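Local coordinates for protein ribokinase (Giardia lamblia, PDB 6WHJ) that probably phosphorylates D-ribose at O-5 with ATP and a divalent metal, most likely magnesium, as a homodimeric ribokinase of the PfkB carbohydrate kinase family, at residues A101-A106 and N111-S116; L222-S227 and K251-R256. One frame throughout, in Å; residues are numbered along the deposited sequence.

Contact 1 (A101-A106 and N111-S116); sequences AGIYVA and NMIVIS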
ATOM      1  N   ALA B 101       3.610   2.366  -5.839  1.00 24.66           N
ATOM      2  CA  ALA B 101       2.348   2.946  -5.407  1.00 24.52           C
ATOM      3  C   ALA B 101       1.620   1.937  -4.529  1.00 26.57           C
ATOM      4  O   ALA B 101       1.506   0.759  -4.895  1.00 27.26           O
ATOM      5  CB  ALA B 101       1.477   3.326  -6.613  1.00 21.87           C
ATOM      6  N   GLY B 102       1.111   2.405  -3.389  1.00 23.99           N
ATOM      7  CA  GLY B 102       0.267   1.603  -2.531  1.00 23.10           C
ATOM      8  C   GLY B 102      -1.177   1.988  -2.771  1.00 24.75           C
ATOM      9  O   GLY B 102      -1.581   3.118  -2.498  1.00 26.94           O
ATOM     10  N   ILE B 103      -1.957   1.036  -3.276  1.00 23.81           N
ATOM     11  CA  ILE B 103      -3.272   1.318  -3.830  1.00 25.24           C
ATOM     12  C   ILE B 103      -4.322   0.500  -3.091  1.00 25.29           C
ATOM     13  O   ILE B 103      -4.142  -0.705  -2.879  1.00 27.95           O
ATOM     14  CB  ILE B 103      -3.306   1.035  -5.345  1.00 26.12           C
ATOM     15  CG1 ILE B 103      -2.254   1.894  -6.061  1.00 23.45           C
ATOM     16  CG2 ILE B 103      -4.703   1.265  -5.915  1.00 27.38           C
ATOM     17  CD1 ILE B 103      -2.184   1.687  -7.550  1.00 19.18           C
ATOM     18  N   TYR B 104      -5.404   1.165  -2.688  1.00 24.90           N
ATOM     19  CA  TYR B 104      -6.620   0.520  -2.210  1.00 28.65           C
ATOM     20  C   TYR B 104      -7.715   0.673  -3.259  1.00 31.59           C
ATOM     21  O   TYR B 104      -8.003   1.789  -3.711  1.00 31.96           O
ATOM     22  CB  TYR B 104      -7.120   1.124  -0.894  1.00 26.91           C
ATOM     23  CG  TYR B 104      -6.197   1.037   0.298  1.00 28.24           C
ATOM     24  CD1 TYR B 104      -5.118   0.160   0.329  1.00 27.37           C
ATOM     25  CD2 TYR B 104      -6.432   1.830   1.415  1.00 27.64           C
ATOM     26  CE1 TYR B 104      -4.292   0.090   1.446  1.00 27.08           C
ATOM     27  CE2 TYR B 104      -5.623   1.771   2.519  1.00 26.84           C
ATOM     28  CZ  TYR B 104      -4.559   0.903   2.535  1.00 27.68           C
ATOM     29  OH  TYR B 104      -3.769   0.874   3.656  1.00 29.64           O
ATOM     30  N   VAL B 105      -8.323  -0.443  -3.646  1.00 32.60           N
ATOM     31  CA  VAL B 105      -9.443  -0.443  -4.573  1.00 28.68           C
ATOM     32  C   VAL B 105     -10.663  -0.963  -3.825  1.00 33.60           C
ATOM     33  O   VAL B 105     -10.663  -2.106  -3.345  1.00 32.27           O
ATOM     34  CB  VAL B 105      -9.143  -1.285  -5.820  1.00 30.17           C
ATOM     35  CG1 VAL B 105     -10.273  -1.172  -6.812  1.00 29.65           C
ATOM     36  CG2 VAL B 105      -7.836  -0.829  -6.450  1.00 32.15           C
ATOM     37  N   ALA B 106     -11.677  -0.108  -3.678  1.00 34.54           N
ATOM     38  CA  ALA B 106     -12.931  -0.512  -3.059  1.00 33.74           C
ATOM     39  C   ALA B 106     -13.803  -1.239  -4.079  1.00 30.87           C
ATOM     40  O   ALA B 106     -13.545  -1.205  -5.287  1.00 28.61           O
ATOM     41  CB  ALA B 106     -13.673   0.694  -2.486  1.00 32.83           C
ATOM     42  N   ASN B 111     -10.424   4.423  -6.003  1.00 35.27           N
ATOM     43  CA  ASN B 111      -9.034   4.183  -5.660  1.00 29.70           C
ATOM     44  C   ASN B 111      -8.578   5.110  -4.544  1.00 31.66           C
ATOM     45  O   ASN B 111      -9.138   6.185  -4.325  1.00 33.30           O
ATOM     46  CB  ASN B 111      -8.104   4.423  -6.867  1.00 29.40           C
ATOM     47  CG  ASN B 111      -8.234   3.361  -7.938  1.00 34.09           C
ATOM     48  OD1 ASN B 111      -8.893   2.336  -7.747  1.00 38.00           O
ATOM     49  ND2 ASN B 111      -7.601   3.604  -9.080  1.00 35.16           N
ATOM     50  N   MET B 112      -7.538   4.668  -3.846  1.00 30.29           N
ATOM     51  CA  MET B 112      -6.676   5.534  -3.061  1.00 25.77           C
ATOM     52  C   MET B 112      -5.273   5.183  -3.518  1.00 28.69           C
ATOM     53  O   MET B 112      -4.911   4.004  -3.530  1.00 27.88           O
ATOM     54  CB  MET B 112      -6.807   5.316  -1.550  1.00 28.30           C
ATOM     55  CG  MET B 112      -8.091   5.817  -0.934  1.00 33.23           C
ATOM     56  SD  MET B 112      -8.186   5.401   0.811  1.00 32.77           S
ATOM     57  CE  MET B 112      -9.180   6.743   1.451  1.00 40.05           C
ATOM     58  N   ILE B 113      -4.501   6.180  -3.939  1.00 27.39           N
ATOM     59  CA  ILE B 113      -3.165   5.942  -4.471  1.00 27.88           C
ATOM     60  C   ILE B 113      -2.181   6.819  -3.720  1.00 28.52           C
ATOM     61  O   ILE B 113      -2.363   8.039  -3.638  1.00 31.03           O
ATOM     62  CB  ILE B 113      -3.083   6.226  -5.981  1.00 30.76           C
ATOM     63  CG1 ILE B 113      -4.131   5.408  -6.731  1.00 31.71           C
ATOM     64  CG2 ILE B 113      -1.705   5.880  -6.502  1.00 25.29           C
ATOM     65  CD1 ILE B 113      -4.104   5.613  -8.216  1.00 24.18           C
ATOM     66  N   VAL B 114      -1.138   6.195  -3.181  1.00 26.47           N
ATOM     67  CA  VAL B 114       0.003   6.894  -2.608  1.00 28.03           C
ATOM     68  C   VAL B 114       1.234   6.462  -3.390  1.00 26.66           C
ATOM     69  O   VAL B 114       1.562   5.269  -3.433  1.00 21.95           O
ATOM     70  CB  VAL B 114       0.186   6.598  -1.113  1.00 24.51           C
ATOM     71  CG1 VAL B 114       1.392   7.370  -0.593  1.00 27.84           C
ATOM     72  CG2 VAL B 114      -1.047   6.961  -0.337  1.00 24.28           C
ATOM     73  N   ILE B 115       1.908   7.426  -4.005  1.00 29.56           N
ATOM     74  CA  ILE B 115       3.103   7.167  -4.799  1.00 26.74           C
ATOM     75  C   ILE B 115       4.337   7.480  -3.964  1.00 27.06           C
ATOM     76  O   ILE B 115       4.431   8.550  -3.347  1.00 28.10           O
ATOM     77  CB  ILE B 115       3.095   8.002  -6.090  1.00 24.35           C
ATOM     78  CG1 ILE B 115       1.830   7.702  -6.899  1.00 26.56           C
ATOM     79  CG2 ILE B 115       4.336   7.736  -6.891  1.00 27.24           C
ATOM     80  CD1 ILE B 115       1.729   8.470  -8.197  1.00 27.95           C
ATOM     81  N   SER B 116       5.296   6.558  -3.972  1.00 26.44           N
ATOM     82  CA  SER B 116       6.645   6.806  -3.478  1.00 24.10           C
ATOM     83  C   SER B 116       7.485   6.894  -4.741  1.00 25.36           C
ATOM     84  O   SER B 116       7.822   5.869  -5.344  1.00 24.91           O
ATOM     85  CB  SER B 116       7.132   5.693  -2.556  1.00 26.60           C
ATOM     86  OG  SER B 116       8.460   5.944  -2.098  1.00 29.37           O
TER
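G102 and V114 exchange a pair of backbone hydrogen bonds, G102 N to V114 O at 2.9 Å and V114 N to G102 O at 3.2 Å. Y104 and M112 form the next such pair, Y104 N reaching M112 O at 3.0 Å and M112 N reaching Y104 O at 2.9 Å. Between and beyond them A101–I115, I103–I113 and V105–N111 face each other as non-hydrogen-bonded pairs, so the strands form an antiparallel beta hairpin, their N-to-C directions 172° apart. Three CA-H...O contacts add to the backbone seam; in one, I103 CA lies 3.2 Å from M112 O.

Side chains alternate between the two faces. On one, I103 and I113 share a first torsion (chi1 -59° and -55°) that turns CG1 anti to the carbonyl carbon and so sets the two CG1 branches alongside each other, where I103 CG1 touches I113 CG1 at 4.0 Å. The CG2 branch of I113 reaches on to the methyl of A101. The other face carries a Met-aromatic contact: M112 SD comes to 4.0 Å from Y104 CD2, approaching the ring obliquely. The hydroxyl of Y104 is fixed across the dimer interface by a hydrogen bond to G102 O of the second subunit, and its ring stacks on Y104 of that subunit.

Beyond this shell, the face of A101 and I115 adjoins D18 and E146, both predicted to bind substrate. Strand 99-105 is flanked on its other edge by the parallel strand 16-22, through backbone hydrogen bonds of A101, I103 and V105, while strand 111-116, outermost within the chain, pairs through I113, V114 and I115 in parallel with a strand of the second subunit, continuing the sheet across the interface as in the lid of dimeric ribokinases.

Contact 2 (L222-S227 and K251-R256); sequences LVEKMS and KSYESR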
ATOM      1  N   LEU B 222     -11.334  28.164 -19.555  1.00 38.74           N
ATOM      2  CA  LEU B 222     -10.225  27.274 -19.208  1.00 40.43           C
ATOM      3  C   LEU B 222      -9.192  27.213 -20.329  1.00 39.18           C
ATOM      4  O   LEU B 222      -7.987  27.306 -20.076  1.00 36.67           O
ATOM      5  CB  LEU B 222     -10.746  25.878 -18.875  1.00 37.72           C
ATOM      6  CG  LEU B 222     -11.613  25.778 -17.618  1.00 42.22           C
ATOM      7  CD1 LEU B 222     -12.294  24.412 -17.537  1.00 39.13           C
ATOM      8  CD2 LEU B 222     -10.811  26.069 -16.365  1.00 37.82           C
ATOM      9  N   VAL B 223      -9.646  27.070 -21.580  1.00 37.37           N
ATOM     10  CA  VAL B 223      -8.730  27.099 -22.719  1.00 35.86           C
ATOM     11  C   VAL B 223      -8.040  28.452 -22.796  1.00 37.94           C
ATOM     12  O   VAL B 223      -6.849  28.546 -23.120  1.00 40.66           O
ATOM     13  CB  VAL B 223      -9.481  26.777 -24.027  1.00 37.13           C
ATOM     14  CG1 VAL B 223      -8.565  26.945 -25.223  1.00 26.96           C
ATOM     15  CG2 VAL B 223     -10.064  25.366 -23.984  1.00 34.32           C
ATOM     16  N   GLU B 224      -8.779  29.517 -22.477  1.00 39.76           N
ATOM     17  CA  GLU B 224      -8.235  30.872 -22.481  1.00 39.92           C
ATOM     18  C   GLU B 224      -7.060  30.996 -21.524  1.00 39.54           C
ATOM     19  O   GLU B 224      -5.988  31.492 -21.889  1.00 39.21           O
ATOM     20  CB  GLU B 224      -9.335  31.832 -22.046  1.00 42.32           C
ATOM     21  CG  GLU B 224      -9.605  33.028 -22.877  1.00 42.33           C
ATOM     22  CD  GLU B 224     -10.858  33.716 -22.376  1.00 48.33           C
ATOM     23  OE1 GLU B 224     -11.099  33.671 -21.151  1.00 48.39           O
ATOM     24  OE2 GLU B 224     -11.611  34.285 -23.191  1.00 57.30           O
ATOM     25  N   LYS B 225      -7.256  30.546 -20.284  1.00 38.32           N
ATOM     26  CA  LYS B 225      -6.220  30.642 -19.265  1.00 41.56           C
ATOM     27  C   LYS B 225      -5.014  29.787 -19.627  1.00 39.92           C
ATOM     28  O   LYS B 225      -3.868  30.219 -19.464  1.00 39.26           O
ATOM     29  CB  LYS B 225      -6.794  30.221 -17.910  1.00 39.92           C
ATOM     30  CG  LYS B 225      -5.789  30.136 -16.791  1.00 42.21           C
ATOM     31  CD  LYS B 225      -5.331  31.504 -16.329  1.00 43.59           C
ATOM     32  CE  LYS B 225      -4.201  31.374 -15.322  1.00 47.24           C
ATOM     33  NZ  LYS B 225      -3.710  32.707 -14.883  1.00 49.36           N
ATOM     34  N   MET B 226      -5.259  28.586 -20.157  1.00 38.83           N
ATOM     35  CA  MET B 226      -4.162  27.688 -20.501  1.00 39.91           C
ATOM     36  C   MET B 226      -3.281  28.281 -21.590  1.00 38.31           C
ATOM     37  O   MET B 226      -2.059  28.100 -21.585  1.00 32.22           O
ATOM     38  CB  MET B 226      -4.724  26.347 -20.965  1.00 35.05           C
ATOM     39  CG  MET B 226      -4.337  25.204 -20.087  1.00 40.77           C
ATOM     40  SD  MET B 226      -5.517  25.005 -18.760  1.00 55.58           S
ATOM     41  CE  MET B 226      -6.805  24.128 -19.658  1.00 26.27           C
ATOM     42  N   SER B 227      -3.900  28.940 -22.557  1.00 37.66           N
ATOM     43  CA  SER B 227      -3.212  29.506 -23.701  1.00 35.54           C
ATOM     44  C   SER B 227      -2.577  30.862 -23.424  1.00 38.88           C
ATOM     45  O   SER B 227      -1.675  31.261 -24.163  1.00 40.28           O
ATOM     46  CB  SER B 227      -4.207  29.604 -24.863  1.00 36.52           C
ATOM     47  OG  SER B 227      -3.883  30.654 -25.758  1.00 38.12           O
ATOM     48  N   LYS B 251      -7.153  30.224 -29.425  1.00 37.76           N
ATOM     49  CA  LYS B 251      -7.367  31.476 -30.162  1.00 40.36           C
ATOM     50  C   LYS B 251      -8.712  31.528 -30.882  1.00 38.67           C
ATOM     51  O   LYS B 251      -9.440  32.515 -30.745  1.00 38.84           O
ATOM     52  CB  LYS B 251      -6.258  31.745 -31.193  1.00 43.06           C
ATOM     53  CG  LYS B 251      -4.818  31.636 -30.677  1.00 42.57           C
ATOM     54  CD  LYS B 251      -4.556  32.514 -29.462  1.00 43.05           C
ATOM     55  CE  LYS B 251      -3.182  32.208 -28.867  1.00 42.56           C
ATOM     56  NZ  LYS B 251      -3.169  32.328 -27.378  1.00 45.08           N
ATOM     57  N   SER B 252      -9.071  30.473 -31.618  1.00 40.22           N
ATOM     58  CA  SER B 252     -10.330  30.445 -32.362  1.00 38.31           C
ATOM     59  C   SER B 252     -11.444  29.706 -31.645  1.00 36.51           C
ATOM     60  O   SER B 252     -12.621  29.995 -31.891  1.00 38.76           O
ATOM     61  CB  SER B 252     -10.140  29.777 -33.728  1.00 35.20           C
ATOM     62  OG  SER B 252      -9.879  28.385 -33.584  1.00 36.81           O
ATOM     63  N   TYR B 253     -11.088  28.761 -30.777  1.00 35.53           N
ATOM     64  CA  TYR B 253     -12.020  27.924 -30.014  1.00 36.53           C
ATOM     65  C   TYR B 253     -12.891  27.037 -30.904  1.00 34.30           C
ATOM     66  O   TYR B 253     -13.982  26.631 -30.496  1.00 33.25           O
ATOM     67  CB  TYR B 253     -12.872  28.775 -29.061  1.00 38.56           C
ATOM     68  CG  TYR B 253     -11.995  29.635 -28.174  1.00 39.61           C
ATOM     69  CD1 TYR B 253     -11.258  29.071 -27.145  1.00 29.46           C
ATOM     70  CD2 TYR B 253     -11.873  31.000 -28.397  1.00 39.68           C
ATOM     71  CE1 TYR B 253     -10.439  29.841 -26.354  1.00 34.63           C
ATOM     72  CE2 TYR B 253     -11.052  31.784 -27.603  1.00 39.26           C
ATOM     73  CZ  TYR B 253     -10.334  31.197 -26.584  1.00 39.06           C
ATOM     74  OH  TYR B 253      -9.509  31.974 -25.798  1.00 38.85           O
ATOM     75  N   GLU B 254     -12.395  26.664 -32.088  1.00 31.14           N
ATOM     76  CA  GLU B 254     -13.046  25.589 -32.823  1.00 32.84           C
ATOM     77  C   GLU B 254     -13.016  24.321 -31.988  1.00 34.71           C
ATOM     78  O   GLU B 254     -12.043  24.044 -31.284  1.00 34.08           O
ATOM     79  CB  GLU B 254     -12.395  25.338 -34.189  1.00 31.04           C
ATOM     80  CG  GLU B 254     -12.863  26.283 -35.270  1.00 37.65           C
ATOM     81  CD  GLU B 254     -14.303  25.978 -35.683  1.00 38.23           C
ATOM     82  OE1 GLU B 254     -15.086  26.943 -35.881  1.00 36.15           O
ATOM     83  OE2 GLU B 254     -14.654  24.780 -35.798  1.00 38.25           O
ATOM     84  N   SER B 255     -14.121  23.586 -32.020  1.00 34.51           N
ATOM     85  CA  SER B 255     -14.312  22.454 -31.136  1.00 35.06           C
ATOM     86  C   SER B 255     -14.696  21.225 -31.951  1.00 35.09           C
ATOM     87  O   SER B 255     -15.420  21.334 -32.949  1.00 29.23           O
ATOM     88  CB  SER B 255     -15.373  22.809 -30.073  1.00 37.44           C
ATOM     89  OG  SER B 255     -15.869  21.676 -29.396  1.00 41.57           O
ATOM     90  N   ARG B 256     -14.187  20.060 -31.535  1.00 31.76           N
ATOM     91  CA  ARG B 256     -14.605  18.772 -32.077  1.00 32.60           C
ATOM     92  C   ARG B 256     -14.941  17.847 -30.914  1.00 29.27           C
ATOM     93  O   ARG B 256     -14.130  17.675 -30.001  1.00 29.12           O
ATOM     94  CB  ARG B 256     -13.509  18.157 -32.962  1.00 33.32           C
ATOM     95  CG  ARG B 256     -13.197  18.946 -34.247  1.00 33.14           C
ATOM     96  CD  ARG B 256     -14.407  19.082 -35.158  1.00 30.50           C
ATOM     97  NE  ARG B 256     -14.075  19.663 -36.459  1.00 32.76           N
ATOM     98  CZ  ARG B 256     -14.067  20.969 -36.733  1.00 36.98           C
ATOM     99  NH1 ARG B 256     -14.373  21.869 -35.807  1.00 32.79           N
ATOM    100  NH2 ARG B 256     -13.748  21.385 -37.951  1.00 41.16           N
TER
HETATM  101  O   HOH W   1      -7.327  30.516 -25.933  1.00 35.56           O
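V223 packs against the edge of the Y253 ring, its CG1 methyl 3.6 Å from Y253 CE1. CB of V223 lies in the ring plane, and the two side chains run antiparallel as they pass. E224 lies roughly perpendicular to the tyrosine, its aliphatic CG beside Y253 OH, while its carboxylate is turned 80° from the ring plane and forms a salt bridge with K220.

V223 and Y253 both also touch V248 of strand 245-249. The contact thus joins helix 216-228 to the turn between the last two antiparallel strands of the nine-stranded sheet, in the alpha/beta domain of the PfkB fold.

Among the polar interactions, a water lies 2.6 Å from Y253 OH and donates a weak hydrogen bond to V223 O. K251 starts out pointing away from the helix, but its chain folds back at the CB-CG bond (chi2 -54°) and turns again at its end (chi4 -145°), which brings the ammonium group to S227; the modelled approach of K251 NZ to S227 OG is too short to be taken literally.

How the contacts relate
Contact 1 lies within the four-stranded sheet, contact 2 where a helix meets a turn at the edge of the nine-stranded one; their centres are 33 Å apart and their nearest atoms about 21 Å, with no strand or helix shared. Contact 1 is largely buried and made by neighbouring strands of one hairpin; backbone hydrogen bonding dominates it, and the second subunit extends its sheet. Contact 2 is only partly buried, touches no other chain of the assembly, and relies on side chains and a water, without a direct backbone bond between its segments. Predicted substrate-binding residues adjoin contact 1, whereas at contact 2 the V223 side chain lies about 11 Å from that of L240, a predicted ATP-binding residue.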